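Local coordinates for peptide-binding protein (Photobacterium damsela subsp. piscicida, PDB 6SQX) that acts as a secreted NlpC/P60-family endopeptidase that cleaves the peptidoglycan of potentially competing bacteria, at residues A[393-401]-A[410-418]. Sequence-based numbering, arbitrary orientation.
With EDO (1,2-ethanediol), chain J; EDO (1,2-ethanediol), chain L.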
ATOM      1  N   THR A 393       9.419 -10.700  -5.897  1.00 25.15           N
ATOM      2  CA  THR A 393       9.064  -9.437  -6.508  1.00 23.58           C
ATOM      3  C   THR A 393       9.661  -8.290  -5.709  1.00 23.65           C
ATOM      4  O   THR A 393       9.674  -8.299  -4.478  1.00 26.20           O
ATOM      5  CB  THR A 393       7.520  -9.259  -6.608  1.00 24.90           C
ATOM      6  OG1 THR A 393       6.941  -9.395  -5.310  1.00 26.39           O
ATOM      7  CG2 THR A 393       6.895 -10.296  -7.582  1.00 24.60           C
ATOM      8  N   SER A 394      10.157  -7.292  -6.435  1.00 21.98           N
ATOM      9  CA  SER A 394      10.650  -6.071  -5.824  1.00 22.45           C
ATOM     10  C   SER A 394      10.070  -4.813  -6.453  1.00 21.01           C
ATOM     11  O   SER A 394      10.429  -3.715  -6.028  1.00 21.36           O
ATOM     12  CB  SER A 394      12.175  -6.035  -5.877  1.00 26.82           C
ATOM     13  OG  SER A 394      12.603  -6.268  -7.186  1.00 29.48           O
ATOM     14  N   HIS A 395       9.169  -4.941  -7.412  1.00 19.61           N
ATOM     15  CA  HIS A 395       8.447  -3.792  -7.941  1.00 18.85           C
ATOM     16  C   HIS A 395       7.137  -4.277  -8.539  1.00 20.10           C
ATOM     17  O   HIS A 395       7.029  -5.437  -8.963  1.00 19.23           O
ATOM     18  CB  HIS A 395       9.242  -3.020  -9.008  1.00 18.66           C
ATOM     19  CG  HIS A 395       8.597  -1.722  -9.376  1.00 18.01           C
ATOM     20  ND1 HIS A 395       8.231  -0.785  -8.427  1.00 18.47           N
ATOM     21  CD2 HIS A 395       8.185  -1.243 -10.574  1.00 18.59           C
ATOM     22  CE1 HIS A 395       7.656   0.241  -9.038  1.00 18.95           C
ATOM     23  NE2 HIS A 395       7.608  -0.014 -10.334  1.00 19.69           N
ATOM     24  N   ILE A 396       6.126  -3.399  -8.551  1.00 18.62           N
ATOM     25  CA  ILE A 396       4.858  -3.745  -9.175  1.00 18.32           C
ATOM     26  C   ILE A 396       4.233  -2.452  -9.691  1.00 17.44           C
ATOM     27  O   ILE A 396       4.452  -1.372  -9.120  1.00 18.70           O
ATOM     28  CB  ILE A 396       3.957  -4.538  -8.178  1.00 18.39           C
ATOM     29  CG1 ILE A 396       2.740  -5.146  -8.877  1.00 18.09           C
ATOM     30  CG2 ILE A 396       3.525  -3.636  -6.985  1.00 19.63           C
ATOM     31  CD1 ILE A 396       2.078  -6.238  -7.978  1.00 18.56           C
ATOM     32  N   GLY A 397       3.453  -2.564 -10.764  1.00 17.57           N
ATOM     33  CA  GLY A 397       2.685  -1.429 -11.265  1.00 16.99           C
ATOM     34  C   GLY A 397       1.415  -1.893 -11.950  1.00 18.25           C
ATOM     35  O   GLY A 397       1.183  -3.100 -12.136  1.00 19.77           O
ATOM     36  N   LEU A 398       0.567  -0.936 -12.314  1.00 17.52           N
ATOM     37  CA  LEU A 398      -0.719  -1.207 -12.952  1.00 17.98           C
ATOM     38  C   LEU A 398      -0.582  -0.977 -14.456  1.00 17.74           C
ATOM     39  O   LEU A 398      -0.420   0.162 -14.896  1.00 18.54           O
ATOM     40  CB  LEU A 398      -1.812  -0.304 -12.368  1.00 18.56           C
ATOM     41  CG  LEU A 398      -3.197  -0.452 -13.015  1.00 18.54           C
ATOM     42  CD1 LEU A 398      -3.716  -1.866 -12.761  1.00 18.60           C
ATOM     43  CD2 LEU A 398      -4.150   0.622 -12.488  1.00 18.80           C
ATOM     44  N   TYR A 399      -0.622  -2.045 -15.247  1.00 19.33           N
ATOM     45  CA  TYR A 399      -0.558  -1.926 -16.703  1.00 20.11           C
ATOM     46  C   TYR A 399      -1.658  -1.008 -17.218  1.00 19.74           C
ATOM     47  O   TYR A 399      -2.820  -1.149 -16.835  1.00 21.51           O
ATOM     48  CB  TYR A 399      -0.777  -3.322 -17.283  1.00 21.58           C
ATOM     49  CG  TYR A 399      -0.771  -3.410 -18.793  1.00 22.63           C
ATOM     50  CD1 TYR A 399       0.389  -3.153 -19.525  1.00 24.49           C
ATOM     51  CD2 TYR A 399      -1.912  -3.807 -19.493  1.00 23.28           C
ATOM     52  CE1 TYR A 399       0.400  -3.267 -20.929  1.00 25.05           C
ATOM     53  CE2 TYR A 399      -1.908  -3.935 -20.878  1.00 24.33           C
ATOM     54  CZ  TYR A 399      -0.757  -3.668 -21.597  1.00 25.59           C
ATOM     55  OH  TYR A 399      -0.792  -3.806 -22.965  1.00 28.25           O
ATOM     56  N   MET A 400      -1.283  -0.060 -18.094  1.00 20.31           N
ATOM     57  CA  MET A 400      -2.238   0.902 -18.648  1.00 21.40           C
ATOM     58  C   MET A 400      -2.352   0.810 -20.164  1.00 22.71           C
ATOM     59  O   MET A 400      -2.987   1.661 -20.769  1.00 25.54           O
ATOM     60  CB  MET A 400      -1.890   2.339 -18.239  1.00 21.51           C
ATOM     61  CG  MET A 400      -2.323   2.649 -16.811  1.00 21.56           C
ATOM     62  SD  MET A 400      -1.771   4.316 -16.318  1.00 23.08           S
ATOM     63  CE  MET A 400      -2.572   5.366 -17.566  1.00 21.68           C
ATOM     64  N   GLY A 401      -1.793  -0.221 -20.796  1.00 23.64           N
ATOM     65  CA  GLY A 401      -1.827  -0.278 -22.247  1.00 25.59           C
ATOM     66  C   GLY A 401      -0.553   0.251 -22.885  1.00 25.38           C
ATOM     67  O   GLY A 401       0.554  -0.021 -22.389  1.00 24.88           O
ATOM     68  N   VAL A 410       5.104   1.968 -26.978  1.00 28.40           N
ATOM     69  CA  VAL A 410       5.663   1.417 -25.749  1.00 26.40           C
ATOM     70  C   VAL A 410       4.539   1.074 -24.782  1.00 23.49           C
ATOM     71  O   VAL A 410       3.502   1.746 -24.746  1.00 24.66           O
ATOM     72  CB  VAL A 410       6.712   2.348 -25.087  1.00 27.47           C
ATOM     73  CG1 VAL A 410       7.832   2.709 -26.095  1.00 28.69           C
ATOM     74  CG2 VAL A 410       6.078   3.596 -24.477  1.00 27.11           C
ATOM     75  N   ALA A 411       4.727  -0.004 -24.029  1.00 22.41           N
ATOM     76  CA  ALA A 411       3.816  -0.341 -22.944  1.00 22.99           C
ATOM     77  C   ALA A 411       4.066   0.567 -21.731  1.00 23.53           C
ATOM     78  O   ALA A 411       5.206   0.952 -21.450  1.00 23.83           O
ATOM     79  CB  ALA A 411       4.002  -1.806 -22.563  1.00 24.16           C
ATOM     80  N   ILE A 412       2.990   0.884 -20.985  1.00 22.08           N
ATOM     81  CA  ILE A 412       3.054   1.846 -19.880  1.00 21.32           C
ATOM     82  C   ILE A 412       2.366   1.307 -18.627  1.00 20.69           C
ATOM     83  O   ILE A 412       1.544   0.382 -18.682  1.00 21.24           O
ATOM     84  CB  ILE A 412       2.450   3.223 -20.254  1.00 22.72           C
ATOM     85  CG1 ILE A 412       0.981   3.024 -20.672  1.00 24.38           C
ATOM     86  CG2 ILE A 412       3.226   3.874 -21.417  1.00 22.38           C
ATOM     87  CD1 ILE A 412       0.146   4.263 -20.597  1.00 27.30           C
ATOM     88  N   MET A 413       2.717   1.902 -17.483  1.00 19.54           N
ATOM     89  CA  MET A 413       2.099   1.500 -16.225  1.00 18.30           C
ATOM     90  C   MET A 413       2.008   2.685 -15.267  1.00 18.14           C
ATOM     91  O   MET A 413       2.828   3.611 -15.293  1.00 18.50           O
ATOM     92  CB  MET A 413       2.887   0.334 -15.570  1.00 18.70           C
ATOM     93  CG  MET A 413       4.399   0.702 -15.388  1.00 19.67           C
ATOM     94  SD  MET A 413       5.192  -0.587 -14.387  1.00 20.54           S
ATOM     95  CE  MET A 413       6.891  -0.063 -14.436  1.00 20.31           C
ATOM     96  N   PHE A 414       1.017   2.618 -14.387  1.00 17.91           N
ATOM     97  CA  PHE A 414       0.880   3.548 -13.269  1.00 17.68           C
ATOM     98  C   PHE A 414       1.615   2.918 -12.094  1.00 16.75           C
ATOM     99  O   PHE A 414       1.349   1.742 -11.761  1.00 17.24           O
ATOM    100  CB  PHE A 414      -0.603   3.698 -12.941  1.00 18.48           C
ATOM    101  CG  PHE A 414      -0.887   4.474 -11.692  1.00 18.03           C
ATOM    102  CD1 PHE A 414      -0.556   5.823 -11.593  1.00 18.55           C
ATOM    103  CD2 PHE A 414      -1.597   3.889 -10.644  1.00 19.39           C
ATOM    104  CE1 PHE A 414      -0.881   6.559 -10.437  1.00 18.54           C
ATOM    105  CE2 PHE A 414      -1.925   4.618  -9.508  1.00 19.99           C
ATOM    106  CZ  PHE A 414      -1.581   5.962  -9.406  1.00 18.88           C
ATOM    107  N   ASN A 415       2.572   3.623 -11.487  1.00 16.59           N
ATOM    108  CA  ASN A 415       3.371   2.964 -10.458  1.00 16.70           C
ATOM    109  C   ASN A 415       4.090   3.982  -9.585  1.00 16.33           C
ATOM    110  O   ASN A 415       4.173   5.169  -9.930  1.00 17.10           O
ATOM    111  CB  ASN A 415       4.322   1.912 -11.091  1.00 17.82           C
ATOM    112  CG  ASN A 415       5.495   2.511 -11.911  1.00 16.89           C
ATOM    113  OD1 ASN A 415       6.659   2.168 -11.702  1.00 18.02           O
ATOM    114  ND2 ASN A 415       5.184   3.370 -12.873  1.00 18.90           N
ATOM    115  N   ALA A 416       4.604   3.517  -8.443  1.00 17.05           N
ATOM    116  CA  ALA A 416       5.418   4.306  -7.530  1.00 16.10           C
ATOM    117  C   ALA A 416       6.774   3.621  -7.458  1.00 15.73           C
ATOM    118  O   ALA A 416       6.949   2.663  -6.696  1.00 17.74           O
ATOM    119  CB  ALA A 416       4.792   4.394  -6.128  1.00 16.55           C
ATOM    120  N   PRO A 417       7.746   4.050  -8.254  1.00 17.45           N
ATOM    121  CA  PRO A 417       9.085   3.458  -8.197  1.00 18.46           C
ATOM    122  C   PRO A 417      10.040   4.337  -7.412  1.00 18.10           C
ATOM    123  O   PRO A 417       9.909   5.571  -7.461  1.00 21.03           O
ATOM    124  CB  PRO A 417       9.500   3.444  -9.665  1.00 19.23           C
ATOM    125  CG  PRO A 417       8.870   4.717 -10.243  1.00 20.23           C
ATOM    126  CD  PRO A 417       7.554   4.918  -9.431  1.00 18.86           C
ATOM    127  N   TRP A 418      11.030   3.761  -6.738  1.00 18.29           N
ATOM    128  CA  TRP A 418      12.075   4.558  -6.138  1.00 17.08           C
ATOM    129  C   TRP A 418      13.137   4.901  -7.165  1.00 18.02           C
ATOM    130  O   TRP A 418      13.416   6.074  -7.410  1.00 20.14           O
ATOM    131  CB  TRP A 418      12.718   3.821  -4.941  1.00 17.75           C
ATOM    132  CG  TRP A 418      13.873   4.602  -4.409  1.00 18.11           C
ATOM    133  CD1 TRP A 418      15.198   4.321  -4.529  1.00 19.06           C
ATOM    134  CD2 TRP A 418      13.785   5.876  -3.737  1.00 18.12           C
ATOM    135  NE1 TRP A 418      15.964   5.317  -3.921  1.00 18.76           N
ATOM    136  CE2 TRP A 418      15.105   6.298  -3.461  1.00 19.49           C
ATOM    137  CE3 TRP A 418      12.714   6.705  -3.355  1.00 18.79           C
ATOM    138  CZ2 TRP A 418      15.384   7.477  -2.779  1.00 20.03           C
ATOM    139  CZ3 TRP A 418      12.992   7.888  -2.703  1.00 20.77           C
ATOM    140  CH2 TRP A 418      14.326   8.267  -2.422  1.00 20.81           C
TER
HETATM  141  C1  EDO J 508      11.506   0.779  -9.446  1.00 35.98           C
HETATM  142  O1  EDO J 508      12.020   1.129  -8.151  1.00 35.09           O
HETATM  143  C2  EDO J 508      12.063  -0.523 -10.012  1.00 34.51           C
HETATM  144  O2  EDO J 508      13.490  -0.404 -10.131  1.00 39.34           O
HETATM  145  C1  EDO L 510      12.921  -4.530 -10.102  1.00 43.93           C
HETATM  146  O1  EDO L 510      13.281  -4.224  -8.751  1.00 54.67           O
HETATM  147  C2  EDO L 510      14.068  -5.271 -10.778  1.00 50.85           C
HETATM  148  O2  EDO L 510      14.337  -6.490 -10.074  1.00 50.91           O
HETATM  149  O   HOH W   1       3.327   0.918  -8.086  1.00 17.31           O
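H395 and N415 share a side-chain hydrogen bond: imidazole NE2 donates to amide OD1 at 2.7 Å. The donor sits in the carbonyl plane on a lone pair of OD1, and OD1 lies almost in the ring plane, although the two flat groups are turned 70° apart. With CG anti to the backbone N (chi1 -170°), the H395 ring reaches across to the partner strand. A416 O, buried and without a polar partner, faces the ring edge at CE1, 3.4 Å away, and a 1,2-ethanediol lies over one ring face.

Asparagine suits its place, bonded at both ends: OD1 takes the imidazole, while ND2 donates to T440 OG1 and weakly to M413 O. G397, lacking a side chain, lets N415 CB pack 3.7 Å from its CA. A water accepts from A416 N and donates to I396 O, joining the diverging strands.

Further along, L398 and F414 form a regular hydrogen-bonded antiparallel pair, with L398 N to F414 O at 2.8 Å, and their side chains pack against helix 326-334. Y399 and M413, a non-hydrogen-bonded pair, occupy the other face. I412 then bonds M400 N through its O and G401 O through its N, so the first strand holds one extra residue there. G401 takes a positive phi (96°), where a CB would press on the carbonyl O of M400. M400, with CG beside the backbone N and the chain extended to the sulfur, lays SD 3.6 Å from F414 CB; unbranched and polarisable, it follows the neighbouring surface.

As in NlpC/P60 enzymes, H395 and N415 are probably the last two members of a catalytic triad whose likely nucleophile is C324, found oxidised to cysteinesulfonic acid. The NE2 bond would fix the imidazole's rotation and, as in papain-like cysteine peptidases, probably turns ND1 towards the cysteine.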